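Local coordinates for protein CRISPR system Cmr subunit Cmr1-1 (Pyrococcus furiosus, PDB 4W8Z) that binds RNA and, together with Cmr6, caps the type III-B Cmr ribonucleoprotein complex, which targets invading nucleic acids in CRISPR adaptive immunity, at residues A[94-99]-A[107-112]; A[15-20]-A[235-240]. All coordinates share one frame; numbering follows the deposited sequence.

Contact 1: residues A[94-99]-A[107-112]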
loop_
_atom_site.group_PDB
_atom_site.type_symbol
_atom_site.label_atom_id
_atom_site.label_comp_id
_atom_site.label_asym_id
_atom_site.label_seq_id
_atom_site.Cartn_x
_atom_site.Cartn_y
_atom_site.Cartn_z
ATOM N N LYS A 94 12.965 19.689 -10.833
ATOM C CA LYS A 94 14.172 19.072 -11.371
ATOM C C LYS A 94 14.354 17.661 -10.817
ATOM O O LYS A 94 15.080 16.851 -11.390
ATOM C CB LYS A 94 15.402 19.927 -11.048
ATOM N N GLU A 95 13.673 17.376 -9.711
ATOM C CA GLU A 95 13.823 16.112 -8.988
ATOM C C GLU A 95 13.498 14.869 -9.820
ATOM O O GLU A 95 14.107 13.815 -9.633
ATOM C CB GLU A 95 12.944 16.133 -7.733
ATOM C CG GLU A 95 13.007 14.869 -6.893
ATOM C CD GLU A 95 13.153 15.165 -5.413
ATOM O OE1 GLU A 95 12.180 14.946 -4.660
ATOM O OE2 GLU A 95 14.247 15.613 -5.005
ATOM N N PHE A 96 12.551 14.997 -10.741
ATOM C CA PHE A 96 12.087 13.850 -11.515
ATOM C C PHE A 96 13.150 13.331 -12.486
ATOM O O PHE A 96 13.430 12.130 -12.526
ATOM C CB PHE A 96 10.797 14.215 -12.256
ATOM C CG PHE A 96 9.668 14.587 -11.336
ATOM C CD1 PHE A 96 8.821 13.614 -10.830
ATOM C CD2 PHE A 96 9.474 15.904 -10.950
ATOM C CE1 PHE A 96 7.792 13.950 -9.966
ATOM C CE2 PHE A 96 8.444 16.246 -10.090
ATOM C CZ PHE A 96 7.604 15.266 -9.597
ATOM N N LYS A 97 13.748 14.234 -13.255
ATOM C CA LYS A 97 14.851 13.857 -14.126
ATOM C C LYS A 97 16.048 13.432 -13.277
ATOM O O LYS A 97 16.629 12.366 -13.492
ATOM C CB LYS A 97 15.232 15.011 -15.058
ATOM N N ASP A 98 16.388 14.266 -12.296
ATOM C CA ASP A 98 17.558 14.058 -11.441
ATOM C C ASP A 98 17.586 12.700 -10.746
ATOM O O ASP A 98 18.622 12.039 -10.707
ATOM C CB ASP A 98 17.635 15.159 -10.377
ATOM C CG ASP A 98 18.043 16.503 -10.950
ATOM O OD1 ASP A 98 18.070 16.646 -12.191
ATOM O OD2 ASP A 98 18.327 17.423 -10.152
ATOM N N LYS A 99 16.448 12.292 -10.195
ATOM C CA LYS A 99 16.394 11.080 -9.383
ATOM C C LYS A 99 15.865 9.864 -10.147
ATOM O O LYS A 99 15.764 8.776 -9.580
ATOM C CB LYS A 99 15.533 11.315 -8.141
ATOM C CG LYS A 99 15.984 12.468 -7.257
ATOM C CD LYS A 99 17.256 12.129 -6.498
ATOM C CE LYS A 99 17.659 13.274 -5.579
ATOM N NZ LYS A 99 18.988 13.055 -4.950
ATOM N N SER A 107 2.423 11.533 -12.992
ATOM C CA SER A 107 1.247 12.326 -12.641
ATOM C C SER A 107 1.571 13.457 -11.667
ATOM O O SER A 107 0.971 14.527 -11.731
ATOM C CB SER A 107 0.157 11.425 -12.046
ATOM O OG SER A 107 -0.535 10.710 -13.058
ATOM N N ILE A 108 2.519 13.219 -10.769
ATOM C CA ILE A 108 2.917 14.226 -9.796
ATOM C C ILE A 108 3.681 15.330 -10.511
ATOM O O ILE A 108 3.478 16.519 -10.257
ATOM C CB ILE A 108 3.783 13.615 -8.675
ATOM C CG1 ILE A 108 3.026 12.484 -7.975
ATOM C CG2 ILE A 108 4.197 14.683 -7.675
ATOM C CD1 ILE A 108 3.868 11.713 -6.991
ATOM N N ASN A 109 4.548 14.916 -11.428
ATOM C CA ASN A 109 5.334 15.835 -12.237
ATOM C C ASN A 109 4.445 16.755 -13.072
ATOM O O ASN A 109 4.767 17.926 -13.281
ATOM C CB ASN A 109 6.282 15.042 -13.138
ATOM C CG ASN A 109 7.343 15.907 -13.780
ATOM O OD1 ASN A 109 7.532 17.061 -13.401
ATOM N ND2 ASN A 109 8.051 15.347 -14.753
ATOM N N LEU A 110 3.318 16.223 -13.536
ATOM C CA LEU A 110 2.398 16.982 -14.370
ATOM C C LEU A 110 1.623 18.007 -13.548
ATOM O O LEU A 110 1.445 19.147 -13.976
ATOM C CB LEU A 110 1.430 16.044 -15.094
ATOM C CG LEU A 110 0.423 16.723 -16.027
ATOM C CD1 LEU A 110 1.137 17.623 -17.018
ATOM C CD2 LEU A 110 -0.417 15.692 -16.750
ATOM N N LEU A 111 1.154 17.596 -12.375
ATOM C CA LEU A 111 0.501 18.519 -11.456
ATOM C C LEU A 111 1.468 19.620 -11.041
ATOM O O LEU A 111 1.076 20.773 -10.869
ATOM C CB LEU A 111 -0.019 17.779 -10.223
ATOM C CG LEU A 111 -1.235 16.875 -10.433
ATOM C CD1 LEU A 111 -1.462 15.987 -9.223
ATOM C CD2 LEU A 111 -2.476 17.712 -10.727
ATOM N N GLY A 112 2.737 19.250 -10.885
ATOM C CA GLY A 112 3.779 20.195 -10.532
ATOM C C GLY A 112 3.937 21.300 -11.557
ATOM O O GLY A 112 3.936 22.479 -11.208
#
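Phe96 and Asn109 form an amide-aromatic stack between two short helices, 95-99 and 106-113, joined by a short loop at the periphery of the N-terminal RAMP domain. The evidence is the near-parallel alignment of the two flat groups: the ring and amide planes are 13° apart, and the two side chains run past each other in opposite directions. Asn109 CB sits over the middle of one face of the ring, 3.6 Å from the centroid of the Phe96 ring and 7° off its normal, which makes a CH-pi contact. From there the amide runs toward one side of the ring, placing Asn109 OD1 3.3 Å from Phe96 CD2, while Asn109 ND2 is nearest Phe96 CG and CB. This layout follows from Asn109 CG being anti to the backbone N (chi1 -167°), which lays the amide along the ring. Ile108 takes the edge: its CG2 lies near the ring plane, 4.0 Å from Phe96 CZ. No hydrogen bond crosses between the helices; the contact is stacking and apolar packing, 158 Å² in total. On the flank, Ile108 also touches His21, and Ser107 OG is hydrogen-bonded to Arg158. Both helices lie between the paired strands 89-90 and 119-120, within the link from strand 79-84 to strand 126-133, an elaborated β2-β3 connection of the ferredoxin-like RAMP fold.

Contact 2: residues A[15-20]-A[235-240]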
loop_
_atom_site.group_PDB
_atom_site.type_symbol
_atom_site.label_atom_id
_atom_site.label_comp_id
_atom_site.label_asym_id
_atom_site.label_seq_id
_atom_site.Cartn_x
_atom_site.Cartn_y
_atom_site.Cartn_z
ATOM N N GLU A 15 7.361 8.282 10.229
ATOM C CA GLU A 15 8.170 9.155 9.398
ATOM C C GLU A 15 8.107 8.697 7.945
ATOM O O GLU A 15 8.082 7.495 7.665
ATOM C CB GLU A 15 9.616 9.173 9.901
ATOM C CG GLU A 15 10.578 9.967 9.037
ATOM C CD GLU A 15 12.006 9.927 9.558
ATOM O OE1 GLU A 15 12.215 10.205 10.758
ATOM O OE2 GLU A 15 12.919 9.607 8.765
ATOM N N SER A 16 8.068 9.654 7.023
ATOM C CA SER A 16 8.070 9.343 5.601
ATOM C C SER A 16 9.441 8.849 5.142
ATOM O O SER A 16 10.465 9.487 5.393
ATOM C CB SER A 16 7.655 10.567 4.781
ATOM O OG SER A 16 6.349 10.990 5.127
ATOM N N ILE A 17 9.455 7.700 4.476
ATOM C CA ILE A 17 10.667 7.193 3.851
ATOM C C ILE A 17 10.776 7.747 2.435
ATOM O O ILE A 17 11.861 8.105 1.974
ATOM C CB ILE A 17 10.681 5.660 3.820
ATOM C CG1 ILE A 17 10.865 5.108 5.234
ATOM C CG2 ILE A 17 11.768 5.146 2.894
ATOM C CD1 ILE A 17 10.568 3.630 5.352
ATOM N N THR A 18 9.639 7.827 1.750
ATOM C CA THR A 18 9.582 8.404 0.414
ATOM C C THR A 18 8.713 9.656 0.411
ATOM O O THR A 18 7.964 9.897 1.360
ATOM C CB THR A 18 9.025 7.402 -0.617
ATOM O OG1 THR A 18 7.777 6.872 -0.150
ATOM C CG2 THR A 18 10.003 6.260 -0.841
ATOM N N SER A 19 8.824 10.448 -0.653
ATOM C CA SER A 19 8.046 11.676 -0.802
ATOM C C SER A 19 6.566 11.395 -0.599
ATOM O O SER A 19 6.021 10.454 -1.176
ATOM C CB SER A 19 8.279 12.296 -2.181
ATOM O OG SER A 19 9.664 12.425 -2.457
ATOM N N THR A 20 5.922 12.204 0.235
ATOM C CA THR A 20 4.531 11.968 0.605
ATOM C C THR A 20 3.645 13.095 0.091
ATOM O O THR A 20 3.979 14.265 0.243
ATOM C CB THR A 20 4.376 11.829 2.138
ATOM O OG1 THR A 20 5.140 10.704 2.595
ATOM C CG2 THR A 20 2.920 11.625 2.521
ATOM N N LYS A 235 21.727 1.263 -2.083
ATOM C CA LYS A 235 22.590 2.273 -1.480
ATOM C C LYS A 235 21.766 3.227 -0.633
ATOM O O LYS A 235 22.105 3.524 0.511
ATOM C CB LYS A 235 23.346 3.058 -2.554
ATOM C CG LYS A 235 24.677 2.469 -2.971
ATOM C CD LYS A 235 25.449 3.484 -3.794
ATOM C CE LYS A 235 25.545 4.815 -3.057
ATOM N NZ LYS A 235 26.127 5.892 -3.903
ATOM N N ASN A 236 20.674 3.700 -1.219
ATOM C CA ASN A 236 19.778 4.639 -0.569
ATOM C C ASN A 236 18.372 4.447 -1.109
ATOM O O ASN A 236 18.154 3.615 -1.990
ATOM C CB ASN A 236 20.250 6.076 -0.792
ATOM C CG ASN A 236 20.536 6.369 -2.250
ATOM O OD1 ASN A 236 19.627 6.405 -3.073
ATOM N ND2 ASN A 236 21.802 6.584 -2.575
ATOM N N THR A 237 17.424 5.221 -0.592
ATOM C CA THR A 237 16.032 5.089 -0.995
ATOM C C THR A 237 15.853 5.420 -2.471
ATOM O O THR A 237 15.184 4.689 -3.199
ATOM C CB THR A 237 15.114 5.994 -0.154
ATOM O OG1 THR A 237 15.316 5.719 1.237
ATOM C CG2 THR A 237 13.652 5.754 -0.505
ATOM N N TRP A 238 16.464 6.514 -2.908
ATOM C CA TRP A 238 16.319 6.971 -4.284
ATOM C C TRP A 238 16.770 5.913 -5.291
ATOM O O TRP A 238 16.207 5.811 -6.381
ATOM C CB TRP A 238 17.102 8.268 -4.506
ATOM C CG TRP A 238 16.478 9.487 -3.892
ATOM C CD1 TRP A 238 16.998 10.259 -2.892
ATOM C CD2 TRP A 238 15.220 10.083 -4.244
ATOM N NE1 TRP A 238 16.144 11.295 -2.601
ATOM C CE2 TRP A 238 15.046 11.209 -3.416
ATOM C CE3 TRP A 238 14.227 9.774 -5.179
ATOM C CZ2 TRP A 238 13.918 12.024 -3.495
ATOM C CZ3 TRP A 238 13.107 10.585 -5.255
ATOM C CH2 TRP A 238 12.964 11.696 -4.419
ATOM N N GLU A 239 17.777 5.126 -4.923
ATOM C CA GLU A 239 18.278 4.082 -5.808
ATOM C C GLU A 239 17.220 3.002 -6.004
ATOM O O GLU A 239 17.032 2.497 -7.110
ATOM C CB GLU A 239 19.565 3.464 -5.258
ATOM C CG GLU A 239 20.327 2.636 -6.286
ATOM C CD GLU A 239 21.390 1.754 -5.662
ATOM O OE1 GLU A 239 21.035 0.897 -4.826
ATOM O OE2 GLU A 239 22.581 1.919 -6.005
ATOM N N VAL A 240 16.531 2.657 -4.921
ATOM C CA VAL A 240 15.444 1.687 -4.968
ATOM C C VAL A 240 14.303 2.189 -5.848
ATOM O O VAL A 240 13.818 1.472 -6.722
ATOM C CB VAL A 240 14.908 1.379 -3.558
ATOM C CG1 VAL A 240 13.587 0.623 -3.636
ATOM C CG2 VAL A 240 15.942 0.595 -2.763
#
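The interface between the two RAMP-related halves of Cmr1 is formed here by Ile17, Thr18 and Ser19, just beyond the first strand (8-16) of the N-terminal ferredoxin-like sheet, and by Thr237 and Trp238 in the opening turn of helix 237-264. Thr237 carries most of the contact. Its CG2 lies anti to the backbone N and meets two partners of the 15-20 segment: Thr18 CG2 at 3.7 Å and the backbone oxygen of Ile17. The methyl Ile17 CG2 approaches the same residue, 3.9 Å from Thr237 CG2 and about as far from its OG1. Both the Ile17 and the Thr18 side chains cross that of Thr237 at roughly a right angle. No hydrogen bond joins the segments, and 142 Å² is buried. Val288 of strand 284-291 packs against Ile17, Thr18 and Thr237 alike, bringing the C-terminal sheet into the joint. Thr18 turns its hydroxyl to its own domain: OG1 is hydrogen-bonded to Gly162 O and Ser165 N. The helix start is fixed by an Asn N-cap: Asn236 OD1 accepts from Glu239 N at 2.9 Å, with an N-H...O angle of 141° and the donor tilted 28° from the carbonyl plane. Glu239 reaches back, its OE1 accepting from Lys235 N from above the carboxylate plane. Trp238 swings its indole toward the loop, and CH2 at its far end comes obliquely to within 3.9 Å of Ser19 OG.

Overall arrangement
From the N terminus, the chain runs through strand 8-16 into 15-20, one side of contact 2, whose partner 235-240 arrives only after 214 intervening residues. Contact 1 falls wholly within that long excursion and closes a short loop of seven residues, so the two contacts nest and do not cross. Contact 1 joins the two helices of an elaboration inside the N-terminal domain, whereas contact 2 ties that domain to the C-terminal one. Their centres are 15 Å apart, and they meet at Trp238: Glu95 OE1 packs 3.4 Å from Trp238 CH2, and Lys99 makes a cation-pi interaction with the indole. The elaboration thereby rests on the first turn of helix 237-264.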